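Local structure of PHB depolymerase (2D81) at residues Leu259-Ile264 against Ala304-Gln309; Tyr32-Asn37 against Gln81-Ala86. The protein hydrolyses the ester bonds of polyhydroxybutyrate, a microbial storage polyester, and probably releases short hydroxybutyrate products. One frame throughout, in Å; residues are numbered along the deposited sequence.

Contact 1 (Leu259-Ile264 against Ala304-Gln309); sequences LYPQAI and AAIVGQ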
ATOM      1  N   LEU A 259      10.245   1.047   0.110  1.00  5.81           N
ATOM      2  CA  LEU A 259      10.104   1.417  -1.297  1.00  5.17           C
ATOM      3  C   LEU A 259       8.838   2.242  -1.489  1.00  5.32           C
ATOM      4  O   LEU A 259       7.762   1.850  -1.033  1.00  5.64           O
ATOM      5  CB  LEU A 259      10.037   0.162  -2.172  1.00  5.27           C
ATOM      6  CG  LEU A 259       9.685   0.345  -3.653  1.00  4.64           C
ATOM      7  CD1 LEU A 259      10.778   1.149  -4.358  1.00  6.82           C
ATOM      8  CD2 LEU A 259       9.528  -1.024  -4.309  1.00  6.60           C
ATOM      9  N   TYR A 260       8.979   3.387  -2.152  1.00  4.46           N
ATOM     10  CA  TYR A 260       7.846   4.281  -2.400  1.00  5.83           C
ATOM     11  C   TYR A 260       7.577   4.472  -3.892  1.00  6.08           C
ATOM     12  O   TYR A 260       8.067   5.428  -4.494  1.00  6.90           O
ATOM     13  CB  TYR A 260       8.091   5.673  -1.793  1.00  4.66           C
ATOM     14  CG  TYR A 260       8.241   5.731  -0.290  1.00  5.67           C
ATOM     15  CD1 TYR A 260       9.503   5.668   0.312  1.00  6.88           C
ATOM     16  CD2 TYR A 260       7.126   5.882   0.532  1.00  5.42           C
ATOM     17  CE1 TYR A 260       9.644   5.762   1.700  1.00  6.23           C
ATOM     18  CE2 TYR A 260       7.256   5.974   1.918  1.00  6.43           C
ATOM     19  CZ  TYR A 260       8.515   5.915   2.494  1.00  5.27           C
ATOM     20  OH  TYR A 260       8.642   6.005   3.862  1.00  6.37           O
ATOM     21  N   PRO A 261       6.803   3.569  -4.511  1.00  5.65           N
ATOM     22  CA  PRO A 261       6.510   3.722  -5.943  1.00  5.51           C
ATOM     23  C   PRO A 261       5.636   4.967  -6.112  1.00  5.03           C
ATOM     24  O   PRO A 261       4.941   5.364  -5.179  1.00  5.24           O
ATOM     25  CB  PRO A 261       5.747   2.440  -6.285  1.00  4.35           C
ATOM     26  CG  PRO A 261       6.225   1.454  -5.230  1.00  5.93           C
ATOM     27  CD  PRO A 261       6.256   2.303  -3.992  1.00  6.08           C
ATOM     28  N   GLN A 262       5.658   5.581  -7.292  1.00  6.54           N
ATOM     29  CA  GLN A 262       4.905   6.818  -7.495  1.00  5.35           C
ATOM     30  C   GLN A 262       3.930   6.732  -8.661  1.00  5.77           C
ATOM     31  O   GLN A 262       4.312   6.371  -9.772  1.00  7.04           O
ATOM     32  CB  GLN A 262       5.858   7.994  -7.738  1.00  5.31           C
ATOM     33  CG  GLN A 262       6.856   8.266  -6.611  1.00  4.61           C
ATOM     34  CD  GLN A 262       6.185   8.614  -5.298  1.00  5.03           C
ATOM     35  OE1 GLN A 262       5.253   9.414  -5.254  1.00  6.86           O
ATOM     36  NE2 GLN A 262       6.670   8.021  -4.215  1.00  4.76           N
ATOM     37  N   ALA A 263       2.672   7.073  -8.404  1.00  4.63           N
ATOM     38  CA  ALA A 263       1.706   7.244  -9.486  1.00  5.48           C
ATOM     39  C   ALA A 263       1.846   8.660 -10.041  1.00  6.43           C
ATOM     40  O   ALA A 263       2.706   9.423  -9.604  1.00  7.62           O
ATOM     41  CB  ALA A 263       0.284   7.011  -8.970  1.00  5.23           C
ATOM     42  N   ILE A 264       0.997   9.007 -11.003  1.00  8.65           N
ATOM     43  CA  ILE A 264       1.051  10.321 -11.636  1.00  9.19           C
ATOM     44  C   ILE A 264      -0.339  10.688 -12.158  1.00  9.95           C
ATOM     45  O   ILE A 264      -1.094   9.823 -12.592  1.00  7.40           O
ATOM     46  CB  ILE A 264       2.057  10.315 -12.827  1.00  9.79           C
ATOM     47  CG1 ILE A 264       2.192  11.715 -13.433  1.00 11.13           C
ATOM     48  CG2 ILE A 264       1.591   9.342 -13.896  1.00 11.52           C
ATOM     49  CD1 ILE A 264       2.971  12.683 -12.581  1.00 13.63           C
ATOM     50  N   ALA A 304       2.497  -5.334 -11.673  1.00  6.22           N
ATOM     51  CA  ALA A 304       3.664  -5.969 -12.277  1.00  8.12           C
ATOM     52  C   ALA A 304       4.901  -5.075 -12.167  1.00  7.62           C
ATOM     53  O   ALA A 304       6.018  -5.562 -11.962  1.00  8.00           O
ATOM     54  CB  ALA A 304       3.380  -6.298 -13.741  1.00  9.20           C
ATOM     55  N   ALA A 305       4.696  -3.769 -12.303  1.00  7.81           N
ATOM     56  CA  ALA A 305       5.788  -2.805 -12.188  1.00  8.14           C
ATOM     57  C   ALA A 305       6.330  -2.780 -10.763  1.00  6.99           C
ATOM     58  O   ALA A 305       7.541  -2.827 -10.548  1.00  6.56           O
ATOM     59  CB  ALA A 305       5.303  -1.417 -12.585  1.00  8.56           C
ATOM     60  N   ILE A 306       5.425  -2.705  -9.792  1.00  6.80           N
ATOM     61  CA  ILE A 306       5.814  -2.716  -8.389  1.00  7.03           C
ATOM     62  C   ILE A 306       6.522  -4.017  -8.020  1.00  6.78           C
ATOM     63  O   ILE A 306       7.552  -4.001  -7.349  1.00  7.10           O
ATOM     64  CB  ILE A 306       4.581  -2.511  -7.480  1.00  5.58           C
ATOM     65  CG1 ILE A 306       3.970  -1.130  -7.760  1.00  8.67           C
ATOM     66  CG2 ILE A 306       4.984  -2.616  -6.007  1.00  6.43           C
ATOM     67  CD1 ILE A 306       2.636  -0.885  -7.063  1.00  7.41           C
ATOM     68  N   VAL A 307       5.977  -5.144  -8.468  1.00  6.36           N
ATOM     69  CA  VAL A 307       6.613  -6.432  -8.219  1.00  6.54           C
ATOM     70  C   VAL A 307       7.986  -6.505  -8.883  1.00  6.78           C
ATOM     71  O   VAL A 307       8.914  -7.105  -8.342  1.00  6.24           O
ATOM     72  CB  VAL A 307       5.735  -7.595  -8.732  1.00  6.17           C
ATOM     73  CG1 VAL A 307       6.495  -8.914  -8.630  1.00  7.59           C
ATOM     74  CG2 VAL A 307       4.454  -7.667  -7.910  1.00  8.41           C
ATOM     75  N   GLY A 308       8.108  -5.891 -10.056  1.00  6.70           N
ATOM     76  CA  GLY A 308       9.385  -5.874 -10.748  1.00  8.02           C
ATOM     77  C   GLY A 308      10.425  -5.093  -9.973  1.00  9.07           C
ATOM     78  O   GLY A 308      11.595  -5.479  -9.913  1.00  9.77           O
ATOM     79  N   GLN A 309       9.994  -3.985  -9.380  1.00  6.93           N
ATOM     80  CA  GLN A 309      10.848  -3.204  -8.499  1.00  7.77           C
ATOM     81  C   GLN A 309      11.293  -4.048  -7.313  1.00  6.83           C
ATOM     82  O   GLN A 309      12.469  -4.064  -6.954  1.00  7.85           O
ATOM     83  CB  GLN A 309      10.093  -1.966  -8.008  1.00  7.86           C
ATOM     84  CG  GLN A 309       9.829  -0.932  -9.100  1.00  7.85           C
ATOM     85  CD  GLN A 309       8.967   0.214  -8.617  1.00  6.98           C
ATOM     86  OE1 GLN A 309       8.903   0.487  -7.422  1.00  8.73           O
ATOM     87  NE2 GLN A 309       8.308   0.902  -9.550  1.00  6.81           N
TER

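Contact 2 (Tyr32-Asn37 against Gln81-Ala86); sequences YSDVFN and QIASVA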
ATOM      1  N   TYR A  32      -0.289 -11.265  -5.470  1.00  6.67           N
ATOM      2  CA  TYR A  32       1.103 -11.669  -5.312  1.00  7.01           C
ATOM      3  C   TYR A  32       1.429 -12.028  -3.863  1.00  8.13           C
ATOM      4  O   TYR A  32       2.461 -11.623  -3.334  1.00  7.73           O
ATOM      5  CB  TYR A  32       2.046 -10.554  -5.785  1.00  6.55           C
ATOM      6  CG  TYR A  32       2.040 -10.312  -7.279  1.00  5.51           C
ATOM      7  CD1 TYR A  32       1.096  -9.473  -7.869  1.00  5.78           C
ATOM      8  CD2 TYR A  32       2.996 -10.909  -8.102  1.00  9.46           C
ATOM      9  CE1 TYR A  32       1.105  -9.228  -9.240  1.00  5.68           C
ATOM     10  CE2 TYR A  32       3.013 -10.673  -9.480  1.00  6.86           C
ATOM     11  CZ  TYR A  32       2.066  -9.833 -10.037  1.00  7.97           C
ATOM     12  OH  TYR A  32       2.073  -9.601 -11.388  1.00  7.69           O
ATOM     13  N   SER A  33       0.552 -12.796  -3.225  1.00  8.34           N
ATOM     14  CA  SER A  33       0.772 -13.191  -1.840  1.00  8.42           C
ATOM     15  C   SER A  33       2.091 -13.947  -1.675  1.00  8.60           C
ATOM     16  O   SER A  33       2.653 -13.984  -0.583  1.00  9.35           O
ATOM     17  CB  SER A  33      -0.395 -14.046  -1.336  1.00  7.78           C
ATOM     18  OG  SER A  33      -0.554 -15.229  -2.102  1.00  7.73           O
ATOM     19  N   ASP A  34       2.587 -14.533  -2.761  1.00  8.10           N
ATOM     20  CA  ASP A  34       3.862 -15.241  -2.732  1.00  9.57           C
ATOM     21  C   ASP A  34       5.051 -14.286  -2.647  1.00  8.95           C
ATOM     22  O   ASP A  34       6.084 -14.616  -2.061  1.00 10.64           O
ATOM     23  CB  ASP A  34       4.001 -16.133  -3.974  1.00 10.33           C
ATOM     24  CG  ASP A  34       3.950 -15.341  -5.270  1.00 12.99           C
ATOM     25  OD1 ASP A  34       2.995 -14.562  -5.454  1.00 10.34           O
ATOM     26  OD2 ASP A  34       4.863 -15.498  -6.111  1.00 16.68           O
ATOM     27  N   VAL A  35       4.900 -13.102  -3.230  1.00  8.61           N
ATOM     28  CA  VAL A  35       5.951 -12.089  -3.213  1.00  8.37           C
ATOM     29  C   VAL A  35       5.917 -11.330  -1.892  1.00  9.22           C
ATOM     30  O   VAL A  35       6.953 -11.112  -1.260  1.00  8.09           O
ATOM     31  CB  VAL A  35       5.770 -11.081  -4.370  1.00  7.92           C
ATOM     32  CG1 VAL A  35       6.810  -9.970  -4.273  1.00  9.21           C
ATOM     33  CG2 VAL A  35       5.896 -11.801  -5.706  1.00 10.44           C
ATOM     34  N   PHE A  36       4.719 -10.932  -1.477  1.00  7.28           N
ATOM     35  CA  PHE A  36       4.554 -10.228  -0.211  1.00  7.70           C
ATOM     36  C   PHE A  36       4.249 -11.230   0.894  1.00  8.48           C
ATOM     37  O   PHE A  36       3.134 -11.309   1.410  1.00  8.48           O
ATOM     38  CB  PHE A  36       3.456  -9.170  -0.360  1.00  7.90           C
ATOM     39  CG  PHE A  36       3.752  -8.169  -1.442  1.00  7.55           C
ATOM     40  CD1 PHE A  36       3.336  -8.393  -2.752  1.00  6.31           C
ATOM     41  CD2 PHE A  36       4.541  -7.052  -1.172  1.00  7.21           C
ATOM     42  CE1 PHE A  36       3.707  -7.526  -3.782  1.00  7.16           C
ATOM     43  CE2 PHE A  36       4.919  -6.178  -2.194  1.00  7.11           C
ATOM     44  CZ  PHE A  36       4.502  -6.417  -3.502  1.00  7.35           C
ATOM     45  N   ASN A  37       5.274 -11.995   1.254  1.00  9.08           N
ATOM     46  CA  ASN A  37       5.082 -13.227   2.005  1.00 11.35           C
ATOM     47  C   ASN A  37       5.026 -13.070   3.518  1.00  9.85           C
ATOM     48  O   ASN A  37       4.662 -14.011   4.222  1.00 10.12           O
ATOM     49  CB  ASN A  37       6.165 -14.239   1.627  1.00 15.52           C
ATOM     50  CG  ASN A  37       7.508 -13.590   1.386  1.00 18.08           C
ATOM     51  OD1 ASN A  37       8.000 -12.829   2.216  1.00 21.68           O
ATOM     52  ND2 ASN A  37       8.112 -13.889   0.239  1.00 19.22           N
ATOM     53  N   GLN A  81      -4.953 -16.795 -11.811  1.00  8.90           N
ATOM     54  CA  GLN A  81      -4.889 -15.342 -11.959  1.00  9.14           C
ATOM     55  C   GLN A  81      -4.337 -14.647 -10.717  1.00  9.35           C
ATOM     56  O   GLN A  81      -3.914 -13.492 -10.781  1.00  9.72           O
ATOM     57  CB  GLN A  81      -6.270 -14.766 -12.293  1.00  9.06           C
ATOM     58  CG  GLN A  81      -6.823 -15.234 -13.626  1.00  9.22           C
ATOM     59  CD  GLN A  81      -7.867 -16.315 -13.467  1.00  8.98           C
ATOM     60  OE1 GLN A  81      -7.713 -17.229 -12.657  1.00  9.31           O
ATOM     61  NE2 GLN A  81      -8.937 -16.225 -14.251  1.00 12.81           N
ATOM     62  N   ILE A  82      -4.349 -15.347  -9.586  1.00 10.03           N
ATOM     63  CA  ILE A  82      -3.675 -14.868  -8.385  1.00  9.35           C
ATOM     64  C   ILE A  82      -2.944 -16.026  -7.717  1.00 10.73           C
ATOM     65  O   ILE A  82      -3.222 -17.192  -8.003  1.00 10.61           O
ATOM     66  CB  ILE A  82      -4.669 -14.258  -7.363  1.00  7.12           C
ATOM     67  CG1 ILE A  82      -5.673 -15.318  -6.903  1.00  7.83           C
ATOM     68  CG2 ILE A  82      -5.388 -13.064  -7.983  1.00  7.98           C
ATOM     69  CD1 ILE A  82      -6.624 -14.828  -5.825  1.00  7.54           C
ATOM     70  N   ALA A  83      -2.005 -15.705  -6.831  1.00  9.55           N
ATOM     71  CA  ALA A  83      -1.309 -16.736  -6.071  1.00  9.33           C
ATOM     72  C   ALA A  83      -2.313 -17.478  -5.192  1.00  9.26           C
ATOM     73  O   ALA A  83      -3.355 -16.929  -4.835  1.00  9.50           O
ATOM     74  CB  ALA A  83      -0.217 -16.106  -5.211  1.00 10.12           C
ATOM     75  N   SER A  84      -1.998 -18.721  -4.848  1.00  9.63           N
ATOM     76  CA  SER A  84      -2.898 -19.534  -4.034  1.00 10.25           C
ATOM     77  C   SER A  84      -3.352 -18.786  -2.784  1.00 10.20           C
ATOM     78  O   SER A  84      -2.532 -18.255  -2.036  1.00  9.56           O
ATOM     79  CB  SER A  84      -2.210 -20.835  -3.619  1.00 11.84           C
ATOM     80  OG  SER A  84      -3.030 -21.573  -2.730  1.00 13.08           O
ATOM     81  N   VAL A  85      -4.663 -18.743  -2.563  1.00  9.59           N
ATOM     82  CA  VAL A  85      -5.201 -18.063  -1.393  1.00  9.58           C
ATOM     83  C   VAL A  85      -4.851 -18.788  -0.097  1.00  9.52           C
ATOM     84  O   VAL A  85      -5.018 -18.240   0.992  1.00  8.27           O
ATOM     85  CB  VAL A  85      -6.734 -17.903  -1.487  1.00  9.23           C
ATOM     86  CG1 VAL A  85      -7.084 -16.994  -2.654  1.00 10.66           C
ATOM     87  CG2 VAL A  85      -7.399 -19.258  -1.649  1.00  8.74           C
ATOM     88  N   ALA A  86      -4.357 -20.016  -0.216  1.00  9.12           N
ATOM     89  CA  ALA A  86      -3.835 -20.736   0.943  1.00 10.27           C
ATOM     90  C   ALA A  86      -2.729 -19.929   1.621  1.00  9.74           C
ATOM     91  O   ALA A  86      -2.552 -19.998   2.840  1.00  8.20           O
ATOM     92  CB  ALA A  86      -3.303 -22.103   0.515  1.00 12.67           C
TER
HETATM   93  O   HOH W   1      -3.188 -15.214  -2.559  1.00  8.24           O

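Contact 1 (Leu259-Ile264 against Ala304-Gln309)
Gln309, Pro261 and Leu259 carry this contact, with the side-chain oxygen of Gln309 at its centre. Gln309 lies on helix 301-314. Its side chain is extended beyond CG (chi2 174°), which carries the amide away from the helix and onto the end of strand 256-260. On the strand side OE1 faces carbon atoms of Leu259 and Pro261. Leu259 CD2 lies 3.5 Å from Gln309 OE1, and the other methyl, Leu259 CD1, is 3.7 Å from the same oxygen. Pro261 CG comes within 3.6 Å of Gln309 OE1. The oxygen is buried and has no hydrogen-bond partner in the model. The amide is held through its other atom, as NE2 bonds to the backbone oxygen of Tyr197.

The side chains of Leu259 and Gln309 cross at about a right angle. With CG anti to the backbone N (chi1 171°), Leu259 brings both methyls up to the amide oxygen, and its CD2 also reaches Gln309 CB at 3.9 Å. With an alanine in place of Leu259, both methyls are gone; a gap would probably open beside Gln309 OE1 and CB, and the amide is likely to be less firmly fixed in its rotation.

Pro261, just past the strand, adds an apolar contact one helical turn back: its CB meets Ile306 CG1 at 4.3 Å. Val225 and Leu227 of the neighbouring strand 221-227 also touch Pro261. Phe191 of strand 187-192 touches both Leu259 and Gln309.

Tyr260 points away from the helix and packs on Phe241 and Ile242 of helix 240-244. Strand 256-260 thus has helix 301-314 on one face and helix 240-244 on the other. This is the layered packing of the alpha/beta hydrolase fold, in which helices cover both faces of a mostly parallel central sheet.

Contact 2 (Tyr32-Asn37 against Gln81-Ala86)
Ala83 makes the main contact of 81-86 with the turn that follows helix 20-31. Its methyl points at that turn and meets two oxygens there. Ala83 CB is 3.2 Å from Ser33 OG and 3.6 Å from Asp34 OD1, so Asp34 reaches in with one carboxylate oxygen at the margin. The Ala83 backbone is also bonded to Ala31, at the end of the helix. Ala83 O accepts a hydrogen bond of 2.9 Å from water 1. The same water is hydrogen-bonded to Ser33 OG at 2.7 Å. Ser33 OG lies between its own backbone N and carbonyl carbon (chi1 60°), a torsion that sets it facing both the methyl and the water. Asn87 ND2, just beyond the segment, hydrogen-bonds to this hydroxyl as well.

Ser84 follows, with its carbonyl O 3.6 Å from Ser33 OG. Its side chain serves its own segment: Ser84 OG accepts from Ala86 N at 3.2 Å, forming an ST turn. Val85 turns away from 32-37, and its backbone N bonds to Ser78 OG.

The closest direct touches set oxygens against the Ala83 methyl, while the hydrogen-bonded link between the segments runs through water 1. Ser33 is the hub: its hydroxyl bonds to water 1 and to Asn87. The chemistry implies a join between two loops bridged by a water, rather than a continuous apolar seam.

Overall arrangement
The centres of contacts 1 and 2 lie about 17 Å apart, and helix 301-314 joins them. Gln309 meets the end of strand 256-260, and Ile306 meets the residue just past it, while Val307 turns to the loop of contact 2. There Val307 CG2 packs on Tyr32 CD2 at 3.6 Å, and Val307 CG1 meets Val35 CG2 at 4.2 Å. Along the chain contact 2 closes before contact 1 opens. Neither contact contributes a residue to the pocket that holds the hydroxybutyrate trimer. Both are tied to it through the chain: helix 20-31 starts at the pocket residue Ser20, and Asn282, Trp287 and Trp290 lie between the segments of contact 1.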